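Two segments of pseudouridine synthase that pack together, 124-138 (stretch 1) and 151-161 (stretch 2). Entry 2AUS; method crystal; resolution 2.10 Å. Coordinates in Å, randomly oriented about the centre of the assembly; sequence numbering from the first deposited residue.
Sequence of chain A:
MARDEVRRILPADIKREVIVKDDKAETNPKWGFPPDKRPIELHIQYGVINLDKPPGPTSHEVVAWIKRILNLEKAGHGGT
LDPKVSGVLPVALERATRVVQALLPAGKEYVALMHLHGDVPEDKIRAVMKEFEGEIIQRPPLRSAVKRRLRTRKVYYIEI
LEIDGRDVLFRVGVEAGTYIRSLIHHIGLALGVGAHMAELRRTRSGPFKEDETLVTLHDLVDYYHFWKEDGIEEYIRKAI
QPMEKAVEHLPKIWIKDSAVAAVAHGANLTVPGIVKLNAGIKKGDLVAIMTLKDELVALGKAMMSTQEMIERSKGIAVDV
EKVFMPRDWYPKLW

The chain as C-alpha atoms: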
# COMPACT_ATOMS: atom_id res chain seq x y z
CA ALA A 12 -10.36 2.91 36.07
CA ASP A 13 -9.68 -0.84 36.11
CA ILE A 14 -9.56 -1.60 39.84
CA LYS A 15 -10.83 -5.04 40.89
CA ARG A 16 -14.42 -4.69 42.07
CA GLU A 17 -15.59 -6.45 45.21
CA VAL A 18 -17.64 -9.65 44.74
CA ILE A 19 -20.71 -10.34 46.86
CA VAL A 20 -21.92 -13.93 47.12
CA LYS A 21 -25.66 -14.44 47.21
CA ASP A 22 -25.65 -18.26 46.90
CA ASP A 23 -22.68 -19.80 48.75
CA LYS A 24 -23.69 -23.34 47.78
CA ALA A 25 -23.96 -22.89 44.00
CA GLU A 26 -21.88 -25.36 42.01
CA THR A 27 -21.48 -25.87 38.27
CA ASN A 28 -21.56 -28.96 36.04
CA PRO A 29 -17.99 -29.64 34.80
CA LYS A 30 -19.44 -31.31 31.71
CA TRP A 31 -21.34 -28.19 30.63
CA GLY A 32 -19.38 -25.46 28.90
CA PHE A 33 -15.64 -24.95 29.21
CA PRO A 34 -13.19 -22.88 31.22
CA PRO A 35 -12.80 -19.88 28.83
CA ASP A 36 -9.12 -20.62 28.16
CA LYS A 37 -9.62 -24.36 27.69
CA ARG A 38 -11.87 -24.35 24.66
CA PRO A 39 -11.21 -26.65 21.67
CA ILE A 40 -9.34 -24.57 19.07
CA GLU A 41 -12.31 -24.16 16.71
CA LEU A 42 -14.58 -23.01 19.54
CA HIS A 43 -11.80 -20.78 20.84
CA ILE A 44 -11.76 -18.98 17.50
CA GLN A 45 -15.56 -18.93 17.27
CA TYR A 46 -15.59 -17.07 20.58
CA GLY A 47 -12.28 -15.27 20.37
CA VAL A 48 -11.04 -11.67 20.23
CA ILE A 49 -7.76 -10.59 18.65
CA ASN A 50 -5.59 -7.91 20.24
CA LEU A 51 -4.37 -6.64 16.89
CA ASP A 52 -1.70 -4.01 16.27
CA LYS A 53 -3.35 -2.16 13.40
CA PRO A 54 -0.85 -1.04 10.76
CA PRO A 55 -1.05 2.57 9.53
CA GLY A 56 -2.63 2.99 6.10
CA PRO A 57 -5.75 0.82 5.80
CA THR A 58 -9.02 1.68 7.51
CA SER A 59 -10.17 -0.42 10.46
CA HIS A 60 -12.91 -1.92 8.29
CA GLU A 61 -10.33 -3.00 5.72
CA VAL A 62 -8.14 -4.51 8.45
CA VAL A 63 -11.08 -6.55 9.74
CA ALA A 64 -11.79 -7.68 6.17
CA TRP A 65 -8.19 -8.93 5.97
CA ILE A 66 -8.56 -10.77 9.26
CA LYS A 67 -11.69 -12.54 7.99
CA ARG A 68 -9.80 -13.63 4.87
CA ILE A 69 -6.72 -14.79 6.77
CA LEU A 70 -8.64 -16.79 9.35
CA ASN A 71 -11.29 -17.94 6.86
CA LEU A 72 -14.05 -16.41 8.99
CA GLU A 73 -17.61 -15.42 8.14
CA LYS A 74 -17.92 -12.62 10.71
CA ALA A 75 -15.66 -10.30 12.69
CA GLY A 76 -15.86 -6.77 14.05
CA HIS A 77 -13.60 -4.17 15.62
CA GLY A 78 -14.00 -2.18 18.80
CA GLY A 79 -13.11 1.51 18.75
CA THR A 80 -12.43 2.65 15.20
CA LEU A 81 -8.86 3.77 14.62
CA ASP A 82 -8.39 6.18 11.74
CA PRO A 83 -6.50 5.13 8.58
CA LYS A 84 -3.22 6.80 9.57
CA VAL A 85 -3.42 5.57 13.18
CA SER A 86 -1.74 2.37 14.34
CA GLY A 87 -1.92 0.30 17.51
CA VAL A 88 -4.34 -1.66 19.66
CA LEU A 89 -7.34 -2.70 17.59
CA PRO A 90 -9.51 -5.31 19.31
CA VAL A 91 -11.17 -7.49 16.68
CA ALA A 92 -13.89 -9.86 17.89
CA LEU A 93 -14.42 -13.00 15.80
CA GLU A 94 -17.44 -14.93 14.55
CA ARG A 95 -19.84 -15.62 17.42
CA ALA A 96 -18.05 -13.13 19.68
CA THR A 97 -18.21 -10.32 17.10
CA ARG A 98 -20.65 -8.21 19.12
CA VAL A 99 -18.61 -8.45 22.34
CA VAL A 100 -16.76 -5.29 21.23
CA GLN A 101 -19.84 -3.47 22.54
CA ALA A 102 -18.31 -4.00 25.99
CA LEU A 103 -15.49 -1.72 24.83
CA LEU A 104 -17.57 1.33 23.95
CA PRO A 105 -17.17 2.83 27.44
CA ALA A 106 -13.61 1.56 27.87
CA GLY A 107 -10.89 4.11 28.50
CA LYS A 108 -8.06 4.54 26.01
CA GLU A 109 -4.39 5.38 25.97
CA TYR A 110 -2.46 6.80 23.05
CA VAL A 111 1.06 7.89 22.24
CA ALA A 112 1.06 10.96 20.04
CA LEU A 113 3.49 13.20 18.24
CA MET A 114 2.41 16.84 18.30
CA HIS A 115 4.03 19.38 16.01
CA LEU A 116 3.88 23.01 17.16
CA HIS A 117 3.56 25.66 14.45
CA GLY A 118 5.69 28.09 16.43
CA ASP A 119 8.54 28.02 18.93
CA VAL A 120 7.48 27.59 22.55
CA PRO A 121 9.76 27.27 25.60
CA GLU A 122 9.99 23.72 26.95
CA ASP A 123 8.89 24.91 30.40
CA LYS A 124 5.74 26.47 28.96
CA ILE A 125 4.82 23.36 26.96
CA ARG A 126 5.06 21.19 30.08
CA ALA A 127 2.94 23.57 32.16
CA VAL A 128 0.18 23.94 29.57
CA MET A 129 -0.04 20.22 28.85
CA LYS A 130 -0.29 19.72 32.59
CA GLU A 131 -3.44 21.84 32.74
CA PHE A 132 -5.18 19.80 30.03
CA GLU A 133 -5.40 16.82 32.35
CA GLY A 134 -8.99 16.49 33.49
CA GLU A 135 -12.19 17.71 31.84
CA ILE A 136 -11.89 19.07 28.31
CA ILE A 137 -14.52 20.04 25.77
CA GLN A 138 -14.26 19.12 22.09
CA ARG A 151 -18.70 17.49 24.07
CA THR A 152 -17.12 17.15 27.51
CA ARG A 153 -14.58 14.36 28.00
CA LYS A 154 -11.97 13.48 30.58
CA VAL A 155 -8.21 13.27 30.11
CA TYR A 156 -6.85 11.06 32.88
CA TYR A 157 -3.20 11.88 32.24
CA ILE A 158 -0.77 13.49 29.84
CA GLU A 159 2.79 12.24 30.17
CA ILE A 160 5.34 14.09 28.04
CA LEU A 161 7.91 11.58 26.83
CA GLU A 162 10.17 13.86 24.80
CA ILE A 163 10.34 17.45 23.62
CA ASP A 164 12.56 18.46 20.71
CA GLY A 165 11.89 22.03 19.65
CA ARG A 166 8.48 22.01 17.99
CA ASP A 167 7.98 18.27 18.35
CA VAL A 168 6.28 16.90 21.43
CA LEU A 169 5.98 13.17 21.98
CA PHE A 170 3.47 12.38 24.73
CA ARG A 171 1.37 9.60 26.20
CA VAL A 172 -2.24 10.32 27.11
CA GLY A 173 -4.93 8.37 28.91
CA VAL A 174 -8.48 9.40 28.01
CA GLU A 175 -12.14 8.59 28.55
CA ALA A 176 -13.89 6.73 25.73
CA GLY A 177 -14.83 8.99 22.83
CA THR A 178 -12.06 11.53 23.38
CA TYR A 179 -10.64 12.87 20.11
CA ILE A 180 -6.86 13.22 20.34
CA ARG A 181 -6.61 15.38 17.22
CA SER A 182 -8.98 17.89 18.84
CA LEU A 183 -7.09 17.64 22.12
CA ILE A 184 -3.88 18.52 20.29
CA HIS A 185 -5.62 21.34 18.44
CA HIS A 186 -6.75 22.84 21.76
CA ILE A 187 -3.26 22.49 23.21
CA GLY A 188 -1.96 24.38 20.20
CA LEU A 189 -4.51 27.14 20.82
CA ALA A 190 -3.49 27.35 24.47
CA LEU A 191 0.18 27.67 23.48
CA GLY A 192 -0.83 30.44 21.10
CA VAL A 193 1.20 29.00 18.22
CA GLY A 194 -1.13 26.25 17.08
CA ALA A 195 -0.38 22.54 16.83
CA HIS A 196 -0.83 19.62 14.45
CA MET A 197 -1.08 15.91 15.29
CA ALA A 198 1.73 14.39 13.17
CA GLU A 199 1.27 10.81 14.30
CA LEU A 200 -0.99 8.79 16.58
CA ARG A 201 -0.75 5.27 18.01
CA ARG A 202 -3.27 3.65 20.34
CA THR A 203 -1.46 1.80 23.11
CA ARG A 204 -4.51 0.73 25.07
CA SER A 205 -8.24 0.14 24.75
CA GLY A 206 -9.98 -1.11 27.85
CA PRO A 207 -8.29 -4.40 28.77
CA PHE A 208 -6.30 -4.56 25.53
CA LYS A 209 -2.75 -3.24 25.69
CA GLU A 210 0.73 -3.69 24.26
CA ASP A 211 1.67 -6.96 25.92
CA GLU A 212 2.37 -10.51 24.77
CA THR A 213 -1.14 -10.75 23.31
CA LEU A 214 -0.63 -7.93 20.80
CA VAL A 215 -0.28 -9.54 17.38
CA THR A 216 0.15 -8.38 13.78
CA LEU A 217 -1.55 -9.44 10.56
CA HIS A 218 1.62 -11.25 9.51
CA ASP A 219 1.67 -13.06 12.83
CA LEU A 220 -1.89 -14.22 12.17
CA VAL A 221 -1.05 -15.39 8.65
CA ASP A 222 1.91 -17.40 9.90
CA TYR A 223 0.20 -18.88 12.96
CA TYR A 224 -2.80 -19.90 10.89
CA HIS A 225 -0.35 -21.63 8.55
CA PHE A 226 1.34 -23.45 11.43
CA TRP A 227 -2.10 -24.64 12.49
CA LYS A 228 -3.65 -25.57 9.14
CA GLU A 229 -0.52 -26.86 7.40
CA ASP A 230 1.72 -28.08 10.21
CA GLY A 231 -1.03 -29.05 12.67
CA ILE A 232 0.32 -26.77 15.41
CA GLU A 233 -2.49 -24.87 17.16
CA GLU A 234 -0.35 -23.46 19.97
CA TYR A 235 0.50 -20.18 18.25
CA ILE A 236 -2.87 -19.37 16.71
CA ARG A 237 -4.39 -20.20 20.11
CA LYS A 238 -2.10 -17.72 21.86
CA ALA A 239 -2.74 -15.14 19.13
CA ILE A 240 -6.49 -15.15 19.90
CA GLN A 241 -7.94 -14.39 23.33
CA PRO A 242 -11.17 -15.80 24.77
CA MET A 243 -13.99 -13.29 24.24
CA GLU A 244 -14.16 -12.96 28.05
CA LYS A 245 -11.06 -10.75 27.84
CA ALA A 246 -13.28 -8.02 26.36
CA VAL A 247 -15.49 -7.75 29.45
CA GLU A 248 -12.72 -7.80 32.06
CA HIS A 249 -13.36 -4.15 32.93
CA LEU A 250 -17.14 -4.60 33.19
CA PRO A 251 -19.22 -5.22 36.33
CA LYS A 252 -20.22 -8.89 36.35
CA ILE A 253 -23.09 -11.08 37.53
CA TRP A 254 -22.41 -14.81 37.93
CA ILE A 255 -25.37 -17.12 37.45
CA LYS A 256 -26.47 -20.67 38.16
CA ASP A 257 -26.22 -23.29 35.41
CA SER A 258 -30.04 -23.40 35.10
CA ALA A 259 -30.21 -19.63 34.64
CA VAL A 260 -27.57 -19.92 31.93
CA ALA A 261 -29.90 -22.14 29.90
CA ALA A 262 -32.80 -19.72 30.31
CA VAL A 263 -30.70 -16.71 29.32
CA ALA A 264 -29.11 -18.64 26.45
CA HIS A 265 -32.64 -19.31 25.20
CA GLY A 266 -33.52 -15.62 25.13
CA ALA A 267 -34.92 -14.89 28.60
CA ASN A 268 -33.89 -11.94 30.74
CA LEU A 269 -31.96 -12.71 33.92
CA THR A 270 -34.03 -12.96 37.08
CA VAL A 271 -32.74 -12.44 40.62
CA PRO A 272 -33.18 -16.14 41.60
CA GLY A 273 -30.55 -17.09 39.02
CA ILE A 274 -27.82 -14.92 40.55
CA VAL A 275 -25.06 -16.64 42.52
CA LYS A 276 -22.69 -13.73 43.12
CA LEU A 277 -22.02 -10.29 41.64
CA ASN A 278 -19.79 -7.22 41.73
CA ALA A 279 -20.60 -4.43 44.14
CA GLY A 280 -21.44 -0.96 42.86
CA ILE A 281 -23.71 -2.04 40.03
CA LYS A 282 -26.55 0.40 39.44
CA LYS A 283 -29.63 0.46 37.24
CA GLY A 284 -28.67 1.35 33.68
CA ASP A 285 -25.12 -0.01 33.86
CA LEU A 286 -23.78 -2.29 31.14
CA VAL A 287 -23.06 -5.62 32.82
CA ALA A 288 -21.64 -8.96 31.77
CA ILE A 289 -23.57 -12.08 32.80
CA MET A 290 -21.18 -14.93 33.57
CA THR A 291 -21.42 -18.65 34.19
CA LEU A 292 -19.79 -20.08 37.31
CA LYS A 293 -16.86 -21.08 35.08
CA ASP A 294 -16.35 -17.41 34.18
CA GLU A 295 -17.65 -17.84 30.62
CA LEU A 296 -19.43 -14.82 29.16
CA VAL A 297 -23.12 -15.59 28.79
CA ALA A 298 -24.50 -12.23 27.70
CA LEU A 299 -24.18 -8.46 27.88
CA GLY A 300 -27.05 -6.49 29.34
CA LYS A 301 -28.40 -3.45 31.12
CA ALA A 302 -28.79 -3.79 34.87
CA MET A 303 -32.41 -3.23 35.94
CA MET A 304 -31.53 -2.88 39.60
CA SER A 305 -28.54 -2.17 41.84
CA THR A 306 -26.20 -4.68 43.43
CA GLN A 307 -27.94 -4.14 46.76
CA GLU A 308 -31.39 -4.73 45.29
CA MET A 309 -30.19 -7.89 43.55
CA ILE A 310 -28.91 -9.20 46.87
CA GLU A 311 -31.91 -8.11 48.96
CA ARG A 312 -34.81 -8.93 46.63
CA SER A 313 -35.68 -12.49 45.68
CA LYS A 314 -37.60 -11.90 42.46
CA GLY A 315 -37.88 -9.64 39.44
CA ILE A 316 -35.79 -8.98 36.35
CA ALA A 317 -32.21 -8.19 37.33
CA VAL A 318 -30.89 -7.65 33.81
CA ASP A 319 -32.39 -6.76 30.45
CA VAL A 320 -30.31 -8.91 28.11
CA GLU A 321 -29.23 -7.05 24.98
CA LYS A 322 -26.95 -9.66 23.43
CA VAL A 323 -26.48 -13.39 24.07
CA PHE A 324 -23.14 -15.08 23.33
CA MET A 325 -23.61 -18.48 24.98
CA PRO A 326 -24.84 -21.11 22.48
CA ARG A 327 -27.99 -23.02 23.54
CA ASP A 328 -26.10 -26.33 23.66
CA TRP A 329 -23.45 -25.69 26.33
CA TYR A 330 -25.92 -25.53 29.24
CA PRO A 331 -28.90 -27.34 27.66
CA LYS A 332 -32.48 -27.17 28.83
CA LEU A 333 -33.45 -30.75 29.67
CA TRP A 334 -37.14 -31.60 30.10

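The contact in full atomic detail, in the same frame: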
# COMPACT_ATOMS: atom_id res chain seq x y z
N LYS A 124 7.11 26.07 29.23
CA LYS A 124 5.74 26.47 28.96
C LYS A 124 4.92 25.27 28.45
O LYS A 124 3.80 25.04 28.90
CB LYS A 124 5.72 27.60 27.93
CG LYS A 124 4.34 28.21 27.71
CD LYS A 124 4.39 29.31 26.67
CE LYS A 124 3.00 29.84 26.35
NZ LYS A 124 3.03 30.81 25.22
N ILE A 125 5.50 24.52 27.51
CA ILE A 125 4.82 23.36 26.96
C ILE A 125 4.40 22.40 28.07
O ILE A 125 3.27 21.93 28.10
CB ILE A 125 5.71 22.58 25.96
CG1 ILE A 125 6.15 23.49 24.82
CG2 ILE A 125 4.94 21.38 25.40
CD1 ILE A 125 7.07 22.82 23.81
N ARG A 126 5.33 22.10 28.97
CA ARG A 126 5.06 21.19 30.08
C ARG A 126 3.97 21.69 31.02
O ARG A 126 3.18 20.89 31.53
CB ARG A 126 6.33 20.91 30.88
CG ARG A 126 7.24 19.87 30.24
CD ARG A 126 8.08 19.16 31.30
NE ARG A 126 8.67 17.93 30.79
CZ ARG A 126 9.63 17.89 29.87
NH1 ARG A 126 10.11 19.02 29.37
NH2 ARG A 126 10.11 16.73 29.45
N ALA A 127 3.94 23.00 31.26
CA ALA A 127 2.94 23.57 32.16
C ALA A 127 1.55 23.54 31.55
O ALA A 127 0.58 23.19 32.22
CB ALA A 127 3.33 25.00 32.52
N VAL A 128 1.46 23.91 30.27
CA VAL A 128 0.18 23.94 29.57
C VAL A 128 -0.41 22.55 29.36
O VAL A 128 -1.62 22.36 29.46
CB VAL A 128 0.32 24.62 28.21
CG1 VAL A 128 -0.98 24.50 27.43
CG2 VAL A 128 0.68 26.08 28.40
N MET A 129 0.44 21.58 29.07
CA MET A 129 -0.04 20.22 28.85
C MET A 129 -0.34 19.55 30.18
O MET A 129 -0.84 18.43 30.22
CB MET A 129 0.99 19.41 28.06
CG MET A 129 1.04 19.80 26.60
SD MET A 129 2.21 18.81 25.67
CE MET A 129 1.34 17.23 25.61
N LYS A 130 -0.02 20.24 31.26
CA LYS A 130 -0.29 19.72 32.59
C LYS A 130 -1.70 20.15 32.98
O LYS A 130 -2.39 19.47 33.72
CB LYS A 130 0.74 20.27 33.59
CG LYS A 130 0.69 19.62 34.96
CD LYS A 130 1.04 18.14 34.88
CE LYS A 130 0.99 17.47 36.25
NZ LYS A 130 1.29 16.01 36.16
N GLU A 131 -2.12 21.29 32.44
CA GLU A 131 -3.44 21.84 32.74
C GLU A 131 -4.54 21.19 31.90
O GLU A 131 -5.72 21.39 32.18
CB GLU A 131 -3.45 23.35 32.50
CG GLU A 131 -3.50 23.74 31.03
CD GLU A 131 -3.46 25.24 30.81
OE1 GLU A 131 -2.47 25.88 31.23
OE2 GLU A 131 -4.42 25.78 30.21
N PHE A 132 -4.17 20.45 30.86
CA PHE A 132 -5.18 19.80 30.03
C PHE A 132 -5.64 18.47 30.60
O PHE A 132 -6.54 17.83 30.06
CB PHE A 132 -4.67 19.60 28.60
CG PHE A 132 -5.00 20.75 27.69
CD1 PHE A 132 -4.19 21.88 27.67
CD2 PHE A 132 -6.15 20.72 26.92
CE1 PHE A 132 -4.53 22.97 26.87
CE2 PHE A 132 -6.49 21.81 26.12
CZ PHE A 132 -5.68 22.94 26.10
N GLU A 133 -5.01 18.05 31.69
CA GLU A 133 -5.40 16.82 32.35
C GLU A 133 -6.70 17.12 33.09
O GLU A 133 -6.78 18.09 33.84
CB GLU A 133 -4.32 16.37 33.33
CG GLU A 133 -3.05 15.88 32.65
CD GLU A 133 -1.90 15.71 33.62
OE1 GLU A 133 -1.45 16.72 34.18
OE2 GLU A 133 -1.46 14.55 33.83
N GLY A 134 -7.71 16.29 32.86
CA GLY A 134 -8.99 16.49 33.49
C GLY A 134 -10.04 16.74 32.42
O GLY A 134 -9.86 16.34 31.27
N GLU A 135 -11.12 17.42 32.78
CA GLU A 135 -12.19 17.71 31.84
C GLU A 135 -11.74 18.61 30.70
O GLU A 135 -11.02 19.59 30.91
CB GLU A 135 -13.37 18.37 32.55
CG GLU A 135 -14.07 17.51 33.59
CD GLU A 135 -14.63 16.23 33.01
OE1 GLU A 135 -15.24 16.28 31.91
OE2 GLU A 135 -14.48 15.16 33.65
N ILE A 136 -12.18 18.27 29.49
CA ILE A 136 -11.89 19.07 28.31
C ILE A 136 -13.15 19.02 27.47
O ILE A 136 -13.95 18.10 27.60
CB ILE A 136 -10.69 18.50 27.49
CG1 ILE A 136 -10.98 17.07 27.06
CG2 ILE A 136 -9.41 18.57 28.32
CD1 ILE A 136 -11.39 16.94 25.62
N ILE A 137 -13.34 20.02 26.62
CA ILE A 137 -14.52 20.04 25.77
C ILE A 137 -14.07 20.08 24.32
O ILE A 137 -13.22 20.88 23.95
CB ILE A 137 -15.42 21.25 26.08
CG1 ILE A 137 -15.95 21.13 27.52
CG2 ILE A 137 -16.58 21.31 25.10
CD1 ILE A 137 -16.80 22.29 27.98
N GLN A 138 -14.64 19.21 23.50
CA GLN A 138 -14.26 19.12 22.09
C GLN A 138 -15.45 19.19 21.14
O GLN A 138 -16.54 18.74 21.48
CB GLN A 138 -13.48 17.82 21.88
CG GLN A 138 -14.01 16.67 22.71
CD GLN A 138 -13.27 15.37 22.47
OE1 GLN A 138 -12.04 15.34 22.47
NE2 GLN A 138 -14.02 14.29 22.27
N ARG A 151 -19.10 16.10 23.89
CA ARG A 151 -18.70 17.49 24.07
C ARG A 151 -17.68 17.61 25.19
O ARG A 151 -16.60 18.15 25.00
CB ARG A 151 -19.92 18.36 24.37
CG ARG A 151 -20.77 18.71 23.17
CD ARG A 151 -20.60 20.17 22.78
NE ARG A 151 -19.25 20.49 22.32
CZ ARG A 151 -18.82 21.72 22.05
NH1 ARG A 151 -19.62 22.76 22.20
NH2 ARG A 151 -17.57 21.91 21.63
N THR A 152 -18.03 17.10 26.37
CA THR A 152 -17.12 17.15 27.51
C THR A 152 -16.55 15.77 27.80
O THR A 152 -17.30 14.83 28.07
CB THR A 152 -17.84 17.69 28.77
OG1 THR A 152 -16.99 17.50 29.92
CG2 THR A 152 -19.15 16.97 29.00
N ARG A 153 -15.23 15.64 27.74
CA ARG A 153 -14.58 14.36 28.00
C ARG A 153 -13.44 14.52 28.98
O ARG A 153 -12.94 15.62 29.18
CB ARG A 153 -14.06 13.76 26.68
CG ARG A 153 -15.13 13.04 25.87
CD ARG A 153 -15.56 11.76 26.57
NE ARG A 153 -16.61 11.05 25.85
CZ ARG A 153 -17.89 11.43 25.83
NH1 ARG A 153 -18.28 12.50 26.51
NH2 ARG A 153 -18.77 10.74 25.11
N LYS A 154 -13.03 13.42 29.59
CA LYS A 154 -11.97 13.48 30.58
C LYS A 154 -10.63 12.90 30.15
O LYS A 154 -10.55 11.80 29.59
CB LYS A 154 -12.43 12.81 31.87
CG LYS A 154 -11.43 12.89 33.01
CD LYS A 154 -12.06 12.47 34.33
CE LYS A 154 -11.06 12.57 35.47
NZ LYS A 154 -10.49 13.94 35.60
N VAL A 155 -9.57 13.67 30.40
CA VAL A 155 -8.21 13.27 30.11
C VAL A 155 -7.63 12.86 31.46
O VAL A 155 -7.44 13.69 32.35
CB VAL A 155 -7.40 14.45 29.54
CG1 VAL A 155 -5.95 14.05 29.34
CG2 VAL A 155 -8.01 14.89 28.22
N TYR A 156 -7.37 11.57 31.63
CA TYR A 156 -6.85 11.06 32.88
C TYR A 156 -5.40 11.43 33.15
O TYR A 156 -5.01 11.61 34.31
CB TYR A 156 -7.01 9.54 32.91
CG TYR A 156 -8.45 9.11 32.75
CD1 TYR A 156 -9.40 9.44 33.72
CD2 TYR A 156 -8.86 8.39 31.63
CE1 TYR A 156 -10.73 9.06 33.56
CE2 TYR A 156 -10.19 8.00 31.47
CZ TYR A 156 -11.12 8.34 32.44
OH TYR A 156 -12.44 7.97 32.28
N TYR A 157 -4.60 11.53 32.09
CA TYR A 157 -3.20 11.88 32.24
C TYR A 157 -2.53 12.19 30.92
O TYR A 157 -2.89 11.65 29.88
CB TYR A 157 -2.44 10.75 32.96
CG TYR A 157 -2.50 9.40 32.26
CD1 TYR A 157 -1.68 9.12 31.16
CD2 TYR A 157 -3.36 8.41 32.70
CE1 TYR A 157 -1.73 7.87 30.52
CE2 TYR A 157 -3.43 7.17 32.08
CZ TYR A 157 -2.61 6.90 30.99
OH TYR A 157 -2.67 5.66 30.39
N ILE A 158 -1.56 13.09 30.99
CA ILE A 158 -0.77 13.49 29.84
C ILE A 158 0.67 13.43 30.31
O ILE A 158 1.11 14.25 31.11
CB ILE A 158 -1.08 14.92 29.38
CG1 ILE A 158 -2.48 14.99 28.77
CG2 ILE A 158 -0.04 15.38 28.37
CD1 ILE A 158 -2.87 16.37 28.29
N GLU A 159 1.40 12.43 29.81
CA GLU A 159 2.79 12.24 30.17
C GLU A 159 3.69 12.58 28.99
O GLU A 159 3.71 11.88 27.98
CB GLU A 159 3.01 10.79 30.60
CG GLU A 159 4.46 10.34 30.57
CD GLU A 159 4.58 8.83 30.72
OE1 GLU A 159 3.91 8.10 29.96
OE2 GLU A 159 5.37 8.38 31.58
N ILE A 160 4.43 13.68 29.10
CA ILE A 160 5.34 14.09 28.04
C ILE A 160 6.57 13.19 28.05
O ILE A 160 7.30 13.13 29.04
CB ILE A 160 5.78 15.55 28.22
CG1 ILE A 160 4.56 16.46 28.07
CG2 ILE A 160 6.85 15.91 27.20
CD1 ILE A 160 4.85 17.93 28.26
N LEU A 161 6.78 12.48 26.95
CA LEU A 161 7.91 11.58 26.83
C LEU A 161 9.14 12.38 26.42
O LEU A 161 10.15 12.37 27.11
CB LEU A 161 7.62 10.49 25.81
CG LEU A 161 6.45 9.54 26.14
CD1 LEU A 161 6.27 8.54 25.02
CD2 LEU A 161 6.72 8.82 27.46

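Ile158 and Ile160, alternate residues of strand 152-161, point toward helix 124-131, which runs nearly antiparallel to the strand, and form the apolar centre of the contact. Met129 reaches both: its CE lies 3.6 Å from Ile158 CG2 and its SD 3.8 Å from Ile160 CD1, the long unbranched chain lying against both beta-branched ones. Ile158 CD1 also meets Phe132 CB (3.7 Å), although the phenyl ring leads away from the strand. At the far end, Arg126 lays its aliphatic CG 3.7 Å from Ile160 CD1, and Ile160 CG2 covers one face of its guanidinium, so the aliphatic part of the exposed arginine and one face of its guanidinium pack on the isoleucine.

Where the chain leaves the helix, Glu133 bends its carboxylate to the strand and OE2 accepts a hydrogen bond from Ile158 N (3.2 Å), occupying a strand amide just before the antiparallel ladder begins. Gly134 N donates to Val155 O (2.7 Å) and Val155 N to Gly134 O (2.8 Å); the glycine's backbone angles would jam a CB against the preceding carbonyl. The next hydrogen-bonded pair repeats the pattern, Ile136 N to Arg153 O and Arg153 N to Ile136 O, both 2.8 Å. Ile136 and Val155 share one sheet face, with Ile136 CG1 3.9 Å from Val155 CG2, extending the buried apolar surface beneath the ladder.

The other face, bearing Glu135, Ile137, Thr152 and Lys154, is more polar: Glu135 OE1 approaches Thr152 OG1 to 2.9 Å. Beyond the Ile137 and Thr152 pair, Gln138 N donates to Arg151 O (2.7 Å). Arg151 starts away from stretch 1 but curls back, its NE and NH2 each making a weak hydrogen bond to Gln138 O (3.3 Å), while Ile137 CG2 covers one face of the guanidinium, 3.7 Å from NH2. In all, 988 Å² is buried, summed over both stretches.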